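Local atomic coordinates of arginase (RocF) (Helicobacter pylori, PDB entry 4G3H), a protein that probably hydrolyses L-arginine to L-ornithine and urea, with two manganese ions bound in each subunit. Residues A[111-116]-A[180-185]; A[117-122]-A[193-198]; A[139-144]-A[174-179]. All blocks are in the same frame, centred on the assembly; numbering follows the deposited sequence.

Contact 1 (A[111-116]-A[180-185]); sequences GILYLD and VYFGVR. With MN (manganese (II) ion), chain E; MN (manganese (II) ion), chain F.
Asp116 OD1 is gripped twice: by the manganese of chain F and by a hydrogen bond from a residue just beyond the segment. The carboxylate bridges the two ions of the arginase centre. Asp116 OD1 lies 2.2 Å from MN of chain F, and Asp116 OD2 lies 2.1 Å from MN of chain E. CG stands anti to the backbone N (chi1 -162°), and the carboxylate spans the two ions, one oxygen to each. Asp234 also binds both, and Asp120, His118 and Asp236 complete the protein ligands. The centre sits at the C-terminal end of strand 111-115, a strand of the parallel sheet of the alpha/beta fold. Strand 180-182 runs alongside. Val180 N donates to Ile112 O at 2.8 Å, nearly along the C=O axis. Tyr114 N then donates to Val180 O, and Phe182 N to Tyr114 O. The last bond, Asp116 N to Phe182 O at 3.1 Å, ties the backbone of the metal ligand to the neighbouring strand. Tyr114 and Tyr181 leave the same face of the sheet side by side, their ring planes turned 80° apart. Tyr114 CD2 lies at the edge of the Tyr181 ring, 3.5 Å from Tyr181 CE1. The Tyr114 hydroxyl bonds to Asp120, and that of Tyr181 to Ala119. On the other face, which helices 212-223 and 256-269 touch, Phe182 lies alongside Leu113 and Leu115. Leu115 CD1 meets Phe182 CD2 at 3.8 Å, while Leu113 CD2 approaches the ring edge, 3.7 Å from Phe182 CE2.

Contact 2 (A[117-122]-A[193-198]); sequences AHADIH and DVIREL. With MN (manganese (II) ion), chain F; MN (manganese (II) ion), chain E.
The metal-binding loop of the arginase centre, with its Asp-Ala-His-Ala-Asp signature (residues 116-120), is backed here by helix 193-198. The two faces of the loop do different work. His118 and Asp120 turn to the manganese ions. Ala119, Ile121 and His122 point their CB atoms at the helix. Asp120 takes a left-handed helical backbone conformation (phi 53°). His118 ND1 binds MN of chain F at 2.3 Å, and its NE2 is hydrogen-bonded to Glu250, which probably fixes the ring and may polarise it. Asp120 OD2 binds MN of chain E at 2.3 Å. The contacts to residues 193-198 are van der Waals, mostly between aliphatic groups. Ile121 crosses Ile195 obliquely, with Ile121 CD1 on Ile195 CG1 at 3.8 Å. The Ile195 tip reaches further along the loop, and Ile195 CD1 comes within 4.1 Å of Ala119 CB. Both isoleucines also touch Tyr181 of the sheet. Val194 sits at the other end of the patch, where its CG2 faces both Ile121 and His122. The His122 ring is held from several directions. Its NE2 bonds to Arg143. Ile121 CG2 of the same loop lies over the centre of one face of the His122 ring, 3.7 Å above the plane. The loop backbone has a polar tie to helix 189-198 as well, since Ile121 N bonds to Glu191. Across the contact, Val194 CG2 meets the imidazole obliquely, 3.6 Å from His122 CE1.

Contact 3 (A[139-144]-A[174-179]); sequences MVLNRV and IDPKCL
Leu141 and Leu179 cross at about a right angle, and this crossing joins the C-terminal end of helix 136-140 to the turn that leads into strand 179-182. The site is apolar packing on the flank of the alpha/beta fold, and the Leu179 side chain is about 11 Å from a bound manganese ion. The two leucines are set differently. Leu141 CG is anti to the carbonyl carbon (chi1 -65°), whereas Leu179 CG is anti to the backbone N (chi1 155°). They touch through one methyl each, with Leu141 CD1 3.9 Å from Leu179 CD2. The second methyl of Leu141 goes elsewhere. Leu141 CD2 is 4.3 Å from Ile174 CG2 and also looks onto Pro176, where CA is the nearest atom. Leu141 is thus the hub: it touches three residues of segment 174-179. Val140 and Ile174 cross obliquely beside it, with Val140 CG1 on Ile174 CG1 at 3.9 Å. Both also touch Phe98 of helix 94-104. The helix has ended here: Asn142 has a positive phi (63°), and the chain turns away from the contact. In the other segment, an Asx turn shapes the start of the 3-10 segment 176-177. Asp175 OD1 accepts from Lys177 N at 3.1 Å, and the donor approaches from above the carboxylate plane. The other oxygen, OD2, forms a salt bridge with Lys109. Pro176 packs on Leu198 of helix 189-198 as well. One water links the two backbones. It donates to Val140 O at 2.5 Å, and takes a long, weak bond from Ile174 N at 3.4 Å.

Contacts 1 and 2 share the dimanganese centre, their centres 11 Å apart. Contact 1 brings Asp116 from the strand end, and contact 2 brings His118 and Asp120 from the loop that follows. Two tyrosines tie them: Tyr114 OH lies 2.5 Å from Asp120 OD2, and Tyr181 OH lies 2.5 Å from Ala119 O. Contact 3 is nested in the chain between the segments of both others, and its own residues bind no metal. It meets contact 1 through Ile112 N and Cys178 O, 2.8 Å apart. It meets contact 2 through His122 NE2 and Arg143 O, 2.6 Å apart, so the metal-bearing loop is held to the chain just after helix 136-140.

Contact 1 (A[111-116]-A[180-185])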
loop_
_atom_site.group_PDB
_atom_site.type_symbol
_atom_site.label_atom_id
_atom_site.label_comp_id
_atom_site.label_asym_id
_atom_site.label_seq_id
_atom_site.Cartn_x
_atom_site.Cartn_y
_atom_site.Cartn_z
ATOM N N GLY A 111 -11.058 -0.449 -7.302
ATOM C CA GLY A 111 -9.972 -1.083 -8.024
ATOM C C GLY A 111 -8.704 -0.861 -7.224
ATOM O O GLY A 111 -8.592 0.142 -6.512
ATOM N N ILE A 112 -7.748 -1.780 -7.337
ATOM C CA ILE A 112 -6.491 -1.671 -6.602
ATOM C C ILE A 112 -5.260 -1.770 -7.503
ATOM O O ILE A 112 -5.114 -2.719 -8.259
ATOM C CB ILE A 112 -6.374 -2.786 -5.534
ATOM C CG1 ILE A 112 -7.588 -2.761 -4.608
ATOM C CG2 ILE A 112 -5.103 -2.599 -4.717
ATOM C CD1 ILE A 112 -7.640 -3.935 -3.653
ATOM N N LEU A 113 -4.381 -0.780 -7.422
ATOM C CA LEU A 113 -3.140 -0.792 -8.192
ATOM C C LEU A 113 -2.132 -1.135 -7.116
ATOM O O LEU A 113 -1.919 -0.350 -6.189
ATOM C CB LEU A 113 -2.850 0.587 -8.793
ATOM C CG LEU A 113 -3.866 1.065 -9.839
ATOM C CD1 LEU A 113 -3.590 2.510 -10.227
ATOM C CD2 LEU A 113 -3.811 0.151 -11.065
ATOM N N TYR A 114 -1.536 -2.319 -7.230
ATOM C CA TYR A 114 -0.590 -2.808 -6.231
ATOM C C TYR A 114 0.807 -2.993 -6.821
ATOM O O TYR A 114 1.056 -3.963 -7.535
ATOM C CB TYR A 114 -1.106 -4.154 -5.689
ATOM C CG TYR A 114 -0.690 -4.499 -4.277
ATOM C CD1 TYR A 114 -1.350 -3.941 -3.183
ATOM C CD2 TYR A 114 0.338 -5.405 -4.033
ATOM C CE1 TYR A 114 -1.008 -4.278 -1.884
ATOM C CE2 TYR A 114 0.696 -5.753 -2.721
ATOM C CZ TYR A 114 0.011 -5.184 -1.653
ATOM O OH TYR A 114 0.324 -5.524 -0.357
ATOM N N LEU A 115 1.712 -2.066 -6.523
ATOM C CA LEU A 115 3.083 -2.132 -7.029
ATOM C C LEU A 115 3.920 -2.765 -5.939
ATOM O O LEU A 115 4.110 -2.174 -4.874
ATOM C CB LEU A 115 3.592 -0.728 -7.364
ATOM C CG LEU A 115 2.929 -0.090 -8.591
ATOM C CD1 LEU A 115 1.458 0.185 -8.297
ATOM C CD2 LEU A 115 3.660 1.212 -8.948
ATOM N N ASP A 116 4.445 -3.956 -6.214
ATOM C CA ASP A 116 5.162 -4.691 -5.181
ATOM C C ASP A 116 5.943 -5.859 -5.785
ATOM O O ASP A 116 5.595 -6.366 -6.854
ATOM C CB ASP A 116 4.104 -5.234 -4.214
ATOM C CG ASP A 116 4.659 -5.651 -2.875
ATOM O OD1 ASP A 116 5.723 -6.293 -2.803
ATOM O OD2 ASP A 116 3.991 -5.349 -1.876
ATOM N N VAL A 180 -4.769 -5.195 -9.518
ATOM C CA VAL A 180 -3.746 -5.285 -10.548
ATOM C C VAL A 180 -2.343 -5.247 -9.955
ATOM O O VAL A 180 -1.923 -4.247 -9.366
ATOM C CB VAL A 180 -3.899 -4.144 -11.581
ATOM C CG1 VAL A 180 -2.916 -4.345 -12.733
ATOM C CG2 VAL A 180 -5.333 -4.099 -12.102
ATOM N N TYR A 181 -1.623 -6.350 -10.116
ATOM C CA TYR A 181 -0.266 -6.471 -9.599
ATOM C C TYR A 181 0.769 -5.954 -10.591
ATOM O O TYR A 181 0.683 -6.225 -11.785
ATOM C CB TYR A 181 0.055 -7.934 -9.293
ATOM C CG TYR A 181 -0.507 -8.474 -7.999
ATOM C CD1 TYR A 181 -0.213 -7.862 -6.774
ATOM C CD2 TYR A 181 -1.253 -9.659 -7.987
ATOM C CE1 TYR A 181 -0.636 -8.424 -5.568
ATOM C CE2 TYR A 181 -1.679 -10.227 -6.796
ATOM C CZ TYR A 181 -1.364 -9.611 -5.586
ATOM O OH TYR A 181 -1.745 -10.209 -4.401
ATOM N N PHE A 182 1.759 -5.228 -10.085
ATOM C CA PHE A 182 2.829 -4.693 -10.921
ATOM C C PHE A 182 4.180 -5.071 -10.325
ATOM O O PHE A 182 4.465 -4.736 -9.176
ATOM C CB PHE A 182 2.735 -3.164 -11.003
ATOM C CG PHE A 182 1.490 -2.662 -11.687
ATOM C CD1 PHE A 182 1.459 -2.496 -13.071
ATOM C CD2 PHE A 182 0.349 -2.353 -10.946
ATOM C CE1 PHE A 182 0.309 -2.028 -13.709
ATOM C CE2 PHE A 182 -0.805 -1.886 -11.576
ATOM C CZ PHE A 182 -0.824 -1.722 -12.961
ATOM N N GLY A 183 4.999 -5.773 -11.105
ATOM C CA GLY A 183 6.327 -6.162 -10.654
ATOM C C GLY A 183 6.447 -7.339 -9.698
ATOM O O GLY A 183 7.540 -7.619 -9.197
ATOM N N VAL A 184 5.346 -8.037 -9.441
ATOM C CA VAL A 184 5.371 -9.181 -8.528
ATOM C C VAL A 184 6.324 -10.260 -9.044
ATOM O O VAL A 184 6.219 -10.699 -10.188
ATOM C CB VAL A 184 3.960 -9.780 -8.352
ATOM C CG1 VAL A 184 4.020 -11.030 -7.490
ATOM C CG2 VAL A 184 3.039 -8.746 -7.721
ATOM N N ARG A 185 7.249 -10.696 -8.193
ATOM C CA ARG A 185 8.223 -11.693 -8.610
ATOM C C ARG A 185 8.685 -12.642 -7.513
ATOM O O ARG A 185 9.506 -13.519 -7.763
ATOM C CB ARG A 185 9.439 -10.984 -9.204
ATOM C CG ARG A 185 9.981 -9.866 -8.320
ATOM C CD ARG A 185 11.162 -9.195 -8.975
ATOM N NE ARG A 185 11.850 -8.249 -8.103
ATOM C CZ ARG A 185 11.412 -7.031 -7.793
ATOM N NH1 ARG A 185 12.139 -6.263 -6.994
ATOM N NH2 ARG A 185 10.260 -6.576 -8.276
HETATM MN MN MN E . 4.252 -5.632 0.152
HETATM MN MN MN F . 6.905 -6.288 -0.897
#

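Contact 2 (A[117-122]-A[193-198])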
loop_
_atom_site.group_PDB
_atom_site.type_symbol
_atom_site.label_atom_id
_atom_site.label_comp_id
_atom_site.label_asym_id
_atom_site.label_seq_id
_atom_site.Cartn_x
_atom_site.Cartn_y
_atom_site.Cartn_z
ATOM N N ALA A 117 6.997 -6.282 -5.099
ATOM C CA ALA A 117 7.778 -7.417 -5.560
ATOM C C ALA A 117 7.033 -8.672 -5.108
ATOM O O ALA A 117 7.271 -9.763 -5.627
ATOM C CB ALA A 117 9.176 -7.389 -4.942
ATOM N N HIS A 118 6.123 -8.498 -4.144
ATOM C CA HIS A 118 5.344 -9.606 -3.583
ATOM C C HIS A 118 3.835 -9.489 -3.802
ATOM O O HIS A 118 3.309 -8.401 -4.017
ATOM C CB HIS A 118 5.605 -9.724 -2.075
ATOM C CG HIS A 118 7.052 -9.631 -1.701
ATOM N ND1 HIS A 118 7.659 -8.439 -1.377
ATOM C CD2 HIS A 118 8.020 -10.575 -1.643
ATOM C CE1 HIS A 118 8.941 -8.650 -1.136
ATOM N NE2 HIS A 118 9.186 -9.938 -1.292
ATOM N N ALA A 119 3.144 -10.622 -3.720
ATOM C CA ALA A 119 1.697 -10.668 -3.890
ATOM C C ALA A 119 0.989 -10.374 -2.564
ATOM O O ALA A 119 -0.164 -9.942 -2.544
ATOM C CB ALA A 119 1.277 -12.042 -4.418
ATOM N N ASP A 120 1.686 -10.620 -1.456
ATOM C CA ASP A 120 1.136 -10.377 -0.120
ATOM C C ASP A 120 -0.218 -11.042 0.123
ATOM O O ASP A 120 -1.084 -10.477 0.796
ATOM C CB ASP A 120 0.997 -8.870 0.146
ATOM C CG ASP A 120 2.341 -8.158 0.254
ATOM O OD1 ASP A 120 3.370 -8.836 0.434
ATOM O OD2 ASP A 120 2.364 -6.911 0.176
ATOM N N ILE A 121 -0.401 -12.243 -0.412
ATOM C CA ILE A 121 -1.656 -12.954 -0.231
ATOM C C ILE A 121 -1.581 -13.906 0.959
ATOM O O ILE A 121 -2.534 -14.034 1.726
ATOM C CB ILE A 121 -2.027 -13.746 -1.503
ATOM C CG1 ILE A 121 -2.386 -12.768 -2.627
ATOM C CG2 ILE A 121 -3.185 -14.689 -1.216
ATOM C CD1 ILE A 121 -2.641 -13.421 -3.974
ATOM N N HIS A 122 -0.440 -14.565 1.115
ATOM C CA HIS A 122 -0.249 -15.506 2.205
ATOM C C HIS A 122 1.071 -15.243 2.912
ATOM O O HIS A 122 2.104 -15.029 2.273
ATOM C CB HIS A 122 -0.266 -16.944 1.674
ATOM C CG HIS A 122 -1.613 -17.403 1.204
ATOM N ND1 HIS A 122 -1.771 -18.339 0.205
ATOM C CD2 HIS A 122 -2.862 -17.063 1.603
ATOM C CE1 HIS A 122 -3.059 -18.553 0.006
ATOM N NE2 HIS A 122 -3.743 -17.791 0.841
ATOM N N ASP A 193 -1.362 -20.073 -6.626
ATOM C CA ASP A 193 -2.593 -20.833 -6.843
ATOM C C ASP A 193 -3.816 -19.931 -6.739
ATOM O O ASP A 193 -4.789 -20.112 -7.470
ATOM C CB ASP A 193 -2.738 -21.991 -5.837
ATOM C CG ASP A 193 -1.789 -23.154 -6.123
ATOM O OD1 ASP A 193 -1.373 -23.341 -7.289
ATOM O OD2 ASP A 193 -1.468 -23.900 -5.175
ATOM N N VAL A 194 -3.777 -18.966 -5.825
ATOM C CA VAL A 194 -4.904 -18.047 -5.658
ATOM C C VAL A 194 -4.998 -17.112 -6.862
ATOM O O VAL A 194 -6.085 -16.839 -7.368
ATOM C CB VAL A 194 -4.762 -17.187 -4.375
ATOM C CG1 VAL A 194 -5.866 -16.135 -4.337
ATOM C CG2 VAL A 194 -4.842 -18.077 -3.132
ATOM N N ILE A 195 -3.843 -16.624 -7.306
ATOM C CA ILE A 195 -3.758 -15.726 -8.447
ATOM C C ILE A 195 -4.319 -16.411 -9.689
ATOM O O ILE A 195 -5.133 -15.833 -10.409
ATOM C CB ILE A 195 -2.287 -15.299 -8.692
ATOM C CG1 ILE A 195 -1.848 -14.339 -7.576
ATOM C CG2 ILE A 195 -2.143 -14.661 -10.058
ATOM C CD1 ILE A 195 -0.371 -14.000 -7.577
ATOM N N ARG A 196 -3.890 -17.646 -9.937
ATOM C CA ARG A 196 -4.379 -18.384 -11.095
ATOM C C ARG A 196 -5.881 -18.639 -10.975
ATOM O O ARG A 196 -6.649 -18.362 -11.900
ATOM C CB ARG A 196 -3.645 -19.718 -11.229
ATOM C CG ARG A 196 -4.102 -20.559 -12.414
ATOM C CD ARG A 196 -3.205 -21.770 -12.593
ATOM N NE ARG A 196 -3.205 -22.593 -11.392
ATOM C CZ ARG A 196 -2.111 -23.068 -10.805
ATOM N NH1 ARG A 196 -0.912 -22.811 -11.306
ATOM N NH2 ARG A 196 -2.223 -23.794 -9.704
ATOM N N GLU A 197 -6.296 -19.164 -9.827
ATOM C CA GLU A 197 -7.701 -19.467 -9.584
ATOM C C GLU A 197 -8.614 -18.253 -9.702
ATOM O O GLU A 197 -9.652 -18.322 -10.356
ATOM C CB GLU A 197 -7.869 -20.097 -8.199
ATOM C CG GLU A 197 -9.313 -20.190 -7.726
ATOM C CD GLU A 197 -9.432 -20.746 -6.316
ATOM O OE1 GLU A 197 -10.557 -20.756 -5.771
ATOM O OE2 GLU A 197 -8.399 -21.174 -5.754
ATOM N N LEU A 198 -8.229 -17.147 -9.069
ATOM C CA LEU A 198 -9.034 -15.931 -9.097
ATOM C C LEU A 198 -8.790 -15.083 -10.350
ATOM O O LEU A 198 -9.458 -14.067 -10.571
ATOM C CB LEU A 198 -8.756 -15.102 -7.842
ATOM C CG LEU A 198 -9.136 -15.756 -6.509
ATOM C CD1 LEU A 198 -8.902 -14.771 -5.365
ATOM C CD2 LEU A 198 -10.600 -16.176 -6.539
HETATM MN MN MN F . 6.905 -6.288 -0.897
HETATM MN MN MN E . 4.252 -5.632 0.152
#

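Contact 3 (A[139-144]-A[174-179])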
loop_
_atom_site.group_PDB
_atom_site.type_symbol
_atom_site.label_atom_id
_atom_site.label_comp_id
_atom_site.label_asym_id
_atom_site.label_seq_id
_atom_site.Cartn_x
_atom_site.Cartn_y
_atom_site.Cartn_z
ATOM N N MET A 139 -6.192 -11.118 3.272
ATOM C CA MET A 139 -7.283 -10.799 4.189
ATOM C C MET A 139 -8.335 -9.952 3.481
ATOM O O MET A 139 -9.527 -10.058 3.769
ATOM C CB MET A 139 -6.742 -10.044 5.402
ATOM C CG MET A 139 -5.693 -10.815 6.185
ATOM S SD MET A 139 -5.058 -9.848 7.558
ATOM C CE MET A 139 -6.559 -9.618 8.461
ATOM N N VAL A 140 -7.891 -9.102 2.562
ATOM C CA VAL A 140 -8.815 -8.264 1.811
ATOM C C VAL A 140 -9.620 -9.147 0.867
ATOM O O VAL A 140 -10.807 -8.907 0.643
ATOM C CB VAL A 140 -8.059 -7.194 0.981
ATOM C CG1 VAL A 140 -8.971 -6.620 -0.094
ATOM C CG2 VAL A 140 -7.571 -6.078 1.896
ATOM N N LEU A 141 -8.967 -10.176 0.330
ATOM C CA LEU A 141 -9.601 -11.102 -0.605
ATOM C C LEU A 141 -10.283 -12.295 0.066
ATOM O O LEU A 141 -10.913 -13.112 -0.604
ATOM C CB LEU A 141 -8.567 -11.622 -1.594
ATOM C CG LEU A 141 -7.940 -10.617 -2.562
ATOM C CD1 LEU A 141 -6.837 -11.308 -3.351
ATOM C CD2 LEU A 141 -9.007 -10.061 -3.496
ATOM N N ASN A 142 -10.152 -12.405 1.383
ATOM C CA ASN A 142 -10.755 -13.512 2.117
ATOM C C ASN A 142 -10.206 -14.881 1.741
ATOM O O ASN A 142 -10.938 -15.869 1.729
ATOM C CB ASN A 142 -12.272 -13.521 1.936
ATOM C CG ASN A 142 -12.986 -12.774 3.034
ATOM O OD1 ASN A 142 -12.977 -11.543 3.074
ATOM N ND2 ASN A 142 -13.599 -13.517 3.950
ATOM N N ARG A 143 -8.918 -14.936 1.428
ATOM C CA ARG A 143 -8.269 -16.194 1.081
ATOM C C ARG A 143 -7.125 -16.406 2.062
ATOM O O ARG A 143 -5.991 -16.668 1.670
ATOM C CB ARG A 143 -7.739 -16.150 -0.358
ATOM C CG ARG A 143 -8.835 -16.078 -1.413
ATOM C CD ARG A 143 -9.832 -17.219 -1.242
ATOM N NE ARG A 143 -9.198 -18.531 -1.363
ATOM C CZ ARG A 143 -8.818 -19.082 -2.513
ATOM N NH1 ARG A 143 -9.008 -18.443 -3.657
ATOM N NH2 ARG A 143 -8.236 -20.274 -2.515
ATOM N N VAL A 144 -7.447 -16.288 3.346
ATOM C CA VAL A 144 -6.470 -16.432 4.418
ATOM C C VAL A 144 -5.745 -17.779 4.448
ATOM O O VAL A 144 -4.535 -17.829 4.672
ATOM C CB VAL A 144 -7.134 -16.184 5.792
ATOM C CG1 VAL A 144 -6.117 -16.364 6.902
ATOM C CG2 VAL A 144 -7.718 -14.777 5.837
ATOM N N ILE A 174 -14.449 -7.270 -2.820
ATOM C CA ILE A 174 -13.517 -6.835 -3.840
ATOM C C ILE A 174 -13.497 -7.860 -4.976
ATOM O O ILE A 174 -13.436 -9.061 -4.734
ATOM C CB ILE A 174 -12.094 -6.674 -3.241
ATOM C CG1 ILE A 174 -12.098 -5.570 -2.178
ATOM C CG2 ILE A 174 -11.093 -6.348 -4.331
ATOM C CD1 ILE A 174 -12.472 -4.192 -2.702
ATOM N N ASP A 175 -13.569 -7.371 -6.210
ATOM C CA ASP A 175 -13.538 -8.215 -7.399
ATOM C C ASP A 175 -12.060 -8.516 -7.656
ATOM O O ASP A 175 -11.296 -7.625 -8.033
ATOM C CB ASP A 175 -14.137 -7.445 -8.579
ATOM C CG ASP A 175 -14.162 -8.253 -9.862
ATOM O OD1 ASP A 175 -13.620 -9.372 -9.874
ATOM O OD2 ASP A 175 -14.724 -7.758 -10.866
ATOM N N PRO A 176 -11.641 -9.776 -7.456
ATOM C CA PRO A 176 -10.247 -10.199 -7.652
ATOM C C PRO A 176 -9.641 -9.747 -8.984
ATOM O O PRO A 176 -8.421 -9.577 -9.101
ATOM C CB PRO A 176 -10.328 -11.725 -7.541
ATOM C CG PRO A 176 -11.521 -11.951 -6.680
ATOM C CD PRO A 176 -12.505 -10.941 -7.205
ATOM N N LYS A 177 -10.504 -9.559 -9.977
ATOM C CA LYS A 177 -10.090 -9.133 -11.310
ATOM C C LYS A 177 -9.792 -7.639 -11.377
ATOM O O LYS A 177 -9.272 -7.151 -12.378
ATOM C CB LYS A 177 -11.178 -9.483 -12.323
ATOM C CG LYS A 177 -11.341 -10.973 -12.567
ATOM C CD LYS A 177 -12.700 -11.272 -13.173
ATOM C CE LYS A 177 -12.613 -12.409 -14.166
ATOM N NZ LYS A 177 -11.790 -12.007 -15.343
ATOM N N CYS A 178 -10.119 -6.916 -10.310
ATOM C CA CYS A 178 -9.872 -5.481 -10.256
ATOM C C CYS A 178 -8.661 -5.135 -9.378
ATOM O O CYS A 178 -8.433 -3.974 -9.020
ATOM C CB CYS A 178 -11.133 -4.765 -9.778
ATOM S SG CYS A 178 -12.501 -4.956 -10.968
ATOM N N LEU A 179 -7.897 -6.165 -9.029
ATOM C CA LEU A 179 -6.676 -6.014 -8.255
ATOM C C LEU A 179 -5.624 -6.195 -9.333
ATOM O O LEU A 179 -5.607 -7.221 -10.013
ATOM C CB LEU A 179 -6.555 -7.124 -7.200
ATOM C CG LEU A 179 -5.148 -7.493 -6.693
ATOM C CD1 LEU A 179 -4.467 -6.296 -6.041
ATOM C CD2 LEU A 179 -5.260 -8.640 -5.694
HETATM O O HOH W 1 -13.022 -9.298 -0.531
#